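Local coordinates for uncharacterized protein (Corynebacterium glutamicum, PDB 2NSF) that probably catalyses the mycothiol-dependent isomerization of maleylpyruvate, as a zinc-binding isomerase, at residues I70-Y75 / E104-G109; V50-F55 / L112-L117; A77-N82 / P94-P99. One frame throughout, in Å; residues are numbered along the deposited sequence.

Interaction 1. Residues I70-Y75 / E104-G109. With ZN (zinc ion), chain E.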
# COMPACT_ATOMS: atom_id res chain seq x y z
N ILE A 70 10.30 -1.29 -8.23
CA ILE A 70 10.20 0.01 -8.88
C ILE A 70 9.23 -0.05 -10.06
O ILE A 70 8.43 0.87 -10.26
CB ILE A 70 11.60 0.49 -9.33
CG1 ILE A 70 12.46 0.74 -8.09
CG2 ILE A 70 11.50 1.75 -10.17
CD1 ILE A 70 13.96 0.79 -8.36
N ALA A 71 9.30 -1.13 -10.82
CA ALA A 71 8.41 -1.31 -11.96
C ALA A 71 6.97 -1.41 -11.46
O ALA A 71 6.08 -0.76 -11.98
CB ALA A 71 8.78 -2.57 -12.74
N HIS A 72 6.77 -2.23 -10.44
CA HIS A 72 5.44 -2.41 -9.86
C HIS A 72 4.79 -1.10 -9.43
O HIS A 72 3.61 -0.88 -9.71
CB HIS A 72 5.50 -3.34 -8.64
CG HIS A 72 4.26 -3.34 -7.80
ND1 HIS A 72 3.02 -3.34 -8.35
CD2 HIS A 72 4.11 -3.36 -6.46
CE1 HIS A 72 2.11 -3.36 -7.38
NE2 HIS A 72 2.75 -3.37 -6.22
N VAL A 73 5.54 -0.24 -8.75
CA VAL A 73 4.98 1.02 -8.30
C VAL A 73 4.49 1.85 -9.49
O VAL A 73 3.44 2.48 -9.42
CB VAL A 73 6.02 1.82 -7.45
CG1 VAL A 73 5.49 3.22 -7.11
CG2 VAL A 73 6.30 1.06 -6.16
N ALA A 74 5.23 1.81 -10.59
CA ALA A 74 4.84 2.56 -11.78
C ALA A 74 3.59 1.94 -12.41
O ALA A 74 2.66 2.65 -12.79
CB ALA A 74 5.98 2.59 -12.80
N TYR A 75 3.57 0.61 -12.54
CA TYR A 75 2.42 -0.04 -13.14
C TYR A 75 1.17 0.14 -12.28
O TYR A 75 0.05 0.13 -12.79
CB TYR A 75 2.72 -1.53 -13.40
CG TYR A 75 3.80 -1.72 -14.44
CD1 TYR A 75 3.73 -1.07 -15.67
CD2 TYR A 75 4.90 -2.54 -14.19
CE1 TYR A 75 4.73 -1.21 -16.63
CE2 TYR A 75 5.92 -2.69 -15.15
CZ TYR A 75 5.82 -2.02 -16.36
OH TYR A 75 6.81 -2.15 -17.32
N GLU A 104 3.20 -10.24 -16.02
CA GLU A 104 4.07 -10.17 -17.19
C GLU A 104 4.68 -8.80 -17.42
O GLU A 104 5.83 -8.70 -17.86
CB GLU A 104 3.31 -10.64 -18.43
CG GLU A 104 3.10 -12.15 -18.46
CD GLU A 104 2.05 -12.59 -19.45
OE1 GLU A 104 1.82 -11.85 -20.43
OE2 GLU A 104 1.46 -13.67 -19.26
N GLU A 105 3.94 -7.73 -17.14
CA GLU A 105 4.51 -6.41 -17.35
C GLU A 105 5.53 -6.10 -16.26
O GLU A 105 6.54 -5.44 -16.52
CB GLU A 105 3.43 -5.32 -17.45
CG GLU A 105 2.56 -5.11 -16.23
CD GLU A 105 1.60 -3.94 -16.42
OE1 GLU A 105 1.51 -3.42 -17.57
OE2 GLU A 105 0.93 -3.55 -15.43
N ILE A 106 5.30 -6.59 -15.04
CA ILE A 106 6.27 -6.36 -13.97
C ILE A 106 7.56 -7.10 -14.35
O ILE A 106 8.66 -6.60 -14.12
CB ILE A 106 5.76 -6.88 -12.61
CG1 ILE A 106 4.68 -5.94 -12.07
CG2 ILE A 106 6.91 -6.99 -11.62
CD1 ILE A 106 4.03 -6.40 -10.78
N ALA A 107 7.41 -8.29 -14.93
CA ALA A 107 8.56 -9.07 -15.35
C ALA A 107 9.36 -8.30 -16.40
O ALA A 107 10.59 -8.24 -16.36
CB ALA A 107 8.11 -10.42 -15.92
N TYR A 108 8.64 -7.71 -17.36
CA TYR A 108 9.27 -6.94 -18.42
C TYR A 108 9.97 -5.70 -17.85
O TYR A 108 11.16 -5.47 -18.10
CB TYR A 108 8.23 -6.50 -19.45
CG TYR A 108 8.79 -5.61 -20.53
CD1 TYR A 108 9.59 -6.13 -21.55
CD2 TYR A 108 8.55 -4.23 -20.53
CE1 TYR A 108 10.13 -5.30 -22.54
CE2 TYR A 108 9.08 -3.40 -21.51
CZ TYR A 108 9.87 -3.94 -22.51
OH TYR A 108 10.40 -3.13 -23.49
N GLY A 109 9.23 -4.92 -17.07
CA GLY A 109 9.79 -3.72 -16.48
C GLY A 109 11.06 -3.98 -15.68
O GLY A 109 11.98 -3.17 -15.70
ZN ZN E . 2.30 -3.01 -4.09
O HOH W 1 -0.42 -1.18 -15.20
O HOH W 2 0.28 -3.79 -4.40
O HOH W 3 1.56 -3.30 -1.79
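The phenol ring of Tyr-75 carries the carboxylate end of Glu-105 on one face and meets Gly-109 CA at its edge, near the ring plane, while the imidazole of His-72 is approached obliquely by Ile-106 CD1 and has the zinc-bound water 2 in plane at its edge. These contacts join a long helix of a DinB-like four-helix bundle, 66-89, to the short helix 99-109 in the connection that follows it. The axes of the two segments approach to 8.7 Å, their directions 130° apart.

The carboxylate of Glu-105 lies nearly flat on the Tyr-75 ring, their planes only 18° apart, and the two side chains run antiparallel. A chi1 of 62° sets Glu-105 CG between its backbone N and carbonyl carbon, and the extended chain beyond carries CD to 3.6 Å above the ring plane, offset to the rim. CG, one bond nearer the backbone, also stands over the face in a CH-pi contact, 4.0 Å from the Tyr-75 centroid. Water 1 donates to both Tyr-75 O (2.8 Å) and Glu-105 OE2 (2.7 Å), tying the acid to the backbone of the opposing helix.

Small residues permit the close approach: the CA atoms of Ala-71 and Gly-109 are 5.3 Å apart, and without a side chain Gly-109 also accommodates the Tyr-75 hydroxyl. Ile-106 runs alongside His-72, its CD1 touching CB and ND1. The imidazole leads away from segment 104-109 to the metal site it shares with Glu-164, His-168 and two waters, where His-72 NE2 binds zinc at 2.2 Å.

Interaction 2. Residues V50-F55 / L112-L117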
# COMPACT_ATOMS: atom_id res chain seq x y z
N VAL A 50 18.78 5.20 -3.84
CA VAL A 50 19.26 3.94 -4.39
C VAL A 50 20.07 4.23 -5.65
O VAL A 50 19.67 5.05 -6.47
CB VAL A 50 18.09 2.99 -4.76
CG1 VAL A 50 18.63 1.74 -5.45
CG2 VAL A 50 17.32 2.61 -3.50
N ASP A 51 21.23 3.58 -5.78
CA ASP A 51 22.08 3.78 -6.95
C ASP A 51 21.63 2.84 -8.07
O ASP A 51 21.10 1.77 -7.80
CB ASP A 51 23.54 3.48 -6.61
CG ASP A 51 24.08 4.39 -5.52
OD1 ASP A 51 23.89 5.62 -5.61
OD2 ASP A 51 24.71 3.86 -4.58
N ASN A 52 21.86 3.25 -9.31
CA ASN A 52 21.47 2.44 -10.46
C ASN A 52 22.04 1.03 -10.36
O ASN A 52 21.38 0.06 -10.72
CB ASN A 52 21.94 3.10 -11.76
CG ASN A 52 21.13 4.32 -12.11
OD1 ASN A 52 20.34 4.81 -11.31
ND2 ASN A 52 21.33 4.84 -13.32
N ALA A 53 23.27 0.93 -9.87
CA ALA A 53 23.93 -0.37 -9.74
C ALA A 53 23.27 -1.25 -8.69
O ALA A 53 23.53 -2.45 -8.64
CB ALA A 53 25.41 -0.17 -9.41
N GLU A 54 22.42 -0.66 -7.86
CA GLU A 54 21.74 -1.40 -6.80
C GLU A 54 20.34 -1.89 -7.19
O GLU A 54 19.71 -2.63 -6.42
CB GLU A 54 21.64 -0.53 -5.54
CG GLU A 54 22.98 0.01 -5.05
CD GLU A 54 22.83 0.96 -3.87
OE1 GLU A 54 21.99 1.89 -3.95
OE2 GLU A 54 23.55 0.78 -2.87
N PHE A 55 19.85 -1.49 -8.36
CA PHE A 55 18.52 -1.91 -8.81
C PHE A 55 18.40 -3.42 -8.94
O PHE A 55 17.36 -4.00 -8.64
CB PHE A 55 18.19 -1.26 -10.16
CG PHE A 55 17.66 0.15 -10.07
CD1 PHE A 55 18.17 1.04 -9.13
CD2 PHE A 55 16.68 0.59 -10.95
CE1 PHE A 55 17.71 2.36 -9.07
CE2 PHE A 55 16.21 1.91 -10.90
CZ PHE A 55 16.73 2.79 -9.96
N LEU A 112 14.35 -3.64 -17.61
CA LEU A 112 14.76 -2.34 -18.14
C LEU A 112 15.95 -1.75 -17.40
O LEU A 112 16.20 -2.08 -16.24
CB LEU A 112 13.58 -1.36 -18.09
CG LEU A 112 12.30 -1.80 -18.81
CD1 LEU A 112 11.25 -0.71 -18.71
CD2 LEU A 112 12.60 -2.12 -20.27
N ASN A 113 16.70 -0.90 -18.09
CA ASN A 113 17.86 -0.26 -17.47
C ASN A 113 17.36 0.71 -16.41
O ASN A 113 16.25 1.24 -16.51
CB ASN A 113 18.70 0.48 -18.51
CG ASN A 113 17.94 1.60 -19.19
OD1 ASN A 113 17.16 1.37 -20.11
ND2 ASN A 113 18.17 2.82 -18.73
N PRO A 114 18.17 0.96 -15.38
CA PRO A 114 17.83 1.87 -14.28
C PRO A 114 17.25 3.23 -14.66
O PRO A 114 16.23 3.63 -14.11
CB PRO A 114 19.15 1.97 -13.52
CG PRO A 114 19.70 0.59 -13.66
CD PRO A 114 19.46 0.30 -15.13
N ASP A 115 17.89 3.94 -15.58
CA ASP A 115 17.37 5.25 -15.95
C ASP A 115 16.00 5.16 -16.63
O ASP A 115 15.18 6.07 -16.50
CB ASP A 115 18.36 5.99 -16.85
CG ASP A 115 19.54 6.56 -16.08
OD1 ASP A 115 19.45 6.64 -14.83
OD2 ASP A 115 20.54 6.93 -16.71
N ALA A 116 15.75 4.07 -17.34
CA ALA A 116 14.46 3.89 -18.01
C ALA A 116 13.39 3.71 -16.94
O ALA A 116 12.27 4.21 -17.08
CB ALA A 116 14.51 2.67 -18.91
N LEU A 117 13.73 3.00 -15.87
CA LEU A 117 12.78 2.77 -14.79
C LEU A 117 12.53 4.05 -14.00
O LEU A 117 11.41 4.29 -13.55
CB LEU A 117 13.29 1.66 -13.86
CG LEU A 117 13.23 0.23 -14.41
CD1 LEU A 117 13.76 -0.76 -13.39
CD2 LEU A 117 11.79 -0.11 -14.77
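Pro-114 packs against both Phe-55 and Asn-52, mainly through CB, and the apolar contacts gather around its ring. Over one face of the Phe-55 ring stands Pro-114 CB, 4.0 Å from the centroid and displaced to the rim in a CH-pi contact. At the edge of the same ring, near its plane, Leu-117 CD1 reaches Phe-55 CD2 at 4.0 Å. Asn-52 makes a second contact with the proline: its CG lies 3.4 Å from Pro-114 CB. With chi1 at -72°, Asn-52 CG lies anti to its carbonyl carbon, which turns the amide over Pro-114 and toward Asp-115.

The polar contact is a single hydrogen bond at the more exposed end. Asn-52 ND2 donates to Asp-115 OD1 over 3.0 Å, with 152° at the hydrogen, but meets that oxygen from above the carboxylate, 57° out of its plane. The other end of the amide is also engaged, because Asn-52 OD1 accepts from Arg-118 NH2, which also bonds Val-50 O. Within the loop, Asp-51 N donates almost straight to Glu-54 OE1 (2.6 Å).

The contact thus fastens this loop to the first turn of bundle helix 114-133, where Asn-113 is the N-cap. Its chemistry is divided: Phe-55 and Leu-117 form a buried apolar side, while Asn-52 links an acidic and a basic side chain through one neutral amide, donating to Asp-115 and accepting from Arg-118, which probably fixes its rotation.

Interaction 3. Residues A77-N82 / P94-P99. With SO4 (sulfate ion), chain C.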
# COMPACT_ATOMS: atom_id res chain seq x y z
N ALA A 77 0.54 2.92 -10.59
CA ALA A 77 0.08 4.28 -10.90
C ALA A 77 -0.75 4.23 -12.18
O ALA A 77 -1.81 4.85 -12.26
CB ALA A 77 1.27 5.22 -11.08
N ILE A 78 -0.26 3.49 -13.16
CA ILE A 78 -0.97 3.35 -14.43
C ILE A 78 -2.32 2.67 -14.22
O ILE A 78 -3.33 3.08 -14.81
CB ILE A 78 -0.12 2.53 -15.43
CG1 ILE A 78 1.10 3.37 -15.86
CG2 ILE A 78 -0.96 2.12 -16.64
CD1 ILE A 78 2.15 2.58 -16.64
N ALA A 79 -2.35 1.65 -13.38
CA ALA A 79 -3.59 0.93 -13.10
C ALA A 79 -4.62 1.84 -12.45
O ALA A 79 -5.82 1.74 -12.73
CB ALA A 79 -3.31 -0.28 -12.22
N LEU A 80 -4.16 2.74 -11.58
CA LEU A 80 -5.07 3.66 -10.91
C LEU A 80 -5.57 4.72 -11.89
O LEU A 80 -6.67 5.25 -11.74
CB LEU A 80 -4.37 4.32 -9.71
CG LEU A 80 -4.03 3.33 -8.58
CD1 LEU A 80 -3.37 4.08 -7.44
CD2 LEU A 80 -5.31 2.64 -8.09
N CYS A 81 -4.76 5.02 -12.90
CA CYS A 81 -5.18 5.98 -13.93
C CYS A 81 -6.38 5.39 -14.65
O CYS A 81 -7.31 6.11 -15.00
CB CYS A 81 -4.06 6.23 -14.94
SG CYS A 81 -2.81 7.39 -14.39
N ASN A 82 -6.35 4.08 -14.89
CA ASN A 82 -7.45 3.42 -15.57
C ASN A 82 -8.75 3.62 -14.81
O ASN A 82 -9.79 3.93 -15.40
CB ASN A 82 -7.17 1.93 -15.75
CG ASN A 82 -6.10 1.65 -16.79
OD1 ASN A 82 -5.87 2.47 -17.68
ND2 ASN A 82 -5.46 0.49 -16.68
N PRO A 94 -10.81 -1.57 -16.28
CA PRO A 94 -10.21 -2.24 -15.12
C PRO A 94 -8.76 -1.85 -14.83
O PRO A 94 -8.05 -1.36 -15.71
CB PRO A 94 -10.35 -3.72 -15.47
CG PRO A 94 -10.28 -3.72 -16.96
CD PRO A 94 -11.15 -2.55 -17.32
N MET A 95 -8.33 -2.07 -13.59
CA MET A 95 -6.96 -1.74 -13.21
C MET A 95 -5.96 -2.43 -14.12
O MET A 95 -5.04 -1.79 -14.63
CB MET A 95 -6.70 -2.14 -11.76
CG MET A 95 -7.15 -1.11 -10.74
SD MET A 95 -6.79 -1.64 -9.06
CE MET A 95 -5.01 -1.28 -8.95
N TYR A 96 -6.14 -3.73 -14.30
CA TYR A 96 -5.26 -4.54 -15.15
C TYR A 96 -6.08 -5.36 -16.13
O TYR A 96 -7.22 -5.72 -15.84
CB TYR A 96 -4.42 -5.50 -14.30
CG TYR A 96 -3.53 -4.80 -13.30
CD1 TYR A 96 -2.33 -4.21 -13.71
CD2 TYR A 96 -3.91 -4.68 -11.97
CE1 TYR A 96 -1.52 -3.52 -12.81
CE2 TYR A 96 -3.11 -3.99 -11.06
CZ TYR A 96 -1.92 -3.41 -11.49
OH TYR A 96 -1.14 -2.73 -10.59
N VAL A 97 -5.49 -5.66 -17.28
CA VAL A 97 -6.18 -6.46 -18.29
C VAL A 97 -6.47 -7.84 -17.72
O VAL A 97 -7.54 -8.40 -17.94
CB VAL A 97 -5.32 -6.61 -19.57
CG1 VAL A 97 -5.97 -7.60 -20.53
CG2 VAL A 97 -5.15 -5.26 -20.24
N SER A 98 -5.51 -8.37 -16.97
CA SER A 98 -5.63 -9.69 -16.36
C SER A 98 -4.51 -9.89 -15.35
O SER A 98 -3.53 -9.13 -15.33
CB SER A 98 -5.54 -10.78 -17.43
OG SER A 98 -4.22 -10.82 -17.97
N PRO A 99 -4.63 -10.91 -14.48
CA PRO A 99 -3.59 -11.18 -13.48
C PRO A 99 -2.28 -11.49 -14.20
O PRO A 99 -1.21 -11.06 -13.77
CB PRO A 99 -4.14 -12.39 -12.73
CG PRO A 99 -5.61 -12.18 -12.80
CD PRO A 99 -5.81 -11.76 -14.24
S SO4 C . -1.96 -3.93 -7.24
O1 SO4 C . -0.70 -4.50 -6.73
O2 SO4 C . -2.61 -4.94 -8.11
O3 SO4 C . -2.86 -3.61 -6.12
O4 SO4 C . -1.68 -2.71 -8.01
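Met-95 reaches back to Ala-79 and Leu-80 through a bend at chi3 (78°), which brings its methyl CE to 3.8 Å from Ala-79 CB and 4.0 Å from Leu-80 CD2. In Asn-82 a chi1 of -72° places CG anti to the carbonyl carbon, letting ND2 meet the loop backbone. The contact lays the connection 94-99 against helix 66-89 of the four-helix bundle, a loop fastened to a helix by a side-chain amide that donates to its backbone carbonyls.

Asn-82 ND2 donates to Met-95 O at 3.1 Å, in its own amide plane but from above the carbonyl plane, and makes a weak hydrogen bond to Pro-94 O at 3.3 Å. With no bulk beyond CB, Ala-79 lets the loop come close, and its methyl stands 3.5 Å above one face of the Tyr-96 ring, offset to the rim.

This packing probably helps to place Tyr-96 near the zinc site, where it touches Asn-76 and Arg-102; both also hydrogen-bond the sulfate that Tyr-96 binds. This anion probably comes from the crystallisation liquor. Its O4 lies in the ring plane at the edge and accepts a hydrogen bond from Tyr-96 OH at 2.6 Å.

Helix 66-89 is common to interactions 1 and 3, whose centres are 12 Å apart and which meet where Glu-105 OE2 lies 3.6 Å from Tyr-96 CE1. Together they border the zinc pocket: His-72 binds the metal, the side chain of Tyr-96 is about 7 Å from it at nearest atoms, and the sulfate sits beside both residues. Interaction 2 lies further out, its centre 13 Å from that of interaction 1, yet the two are continuous through Ile-70 CD1 and Phe-55 CE2 (3.6 Å) and through Gly-109 and Leu-117. Interactions 2 and 3 do not touch, their nearest atoms being about 10 Å apart, whereas interaction 1 touches both.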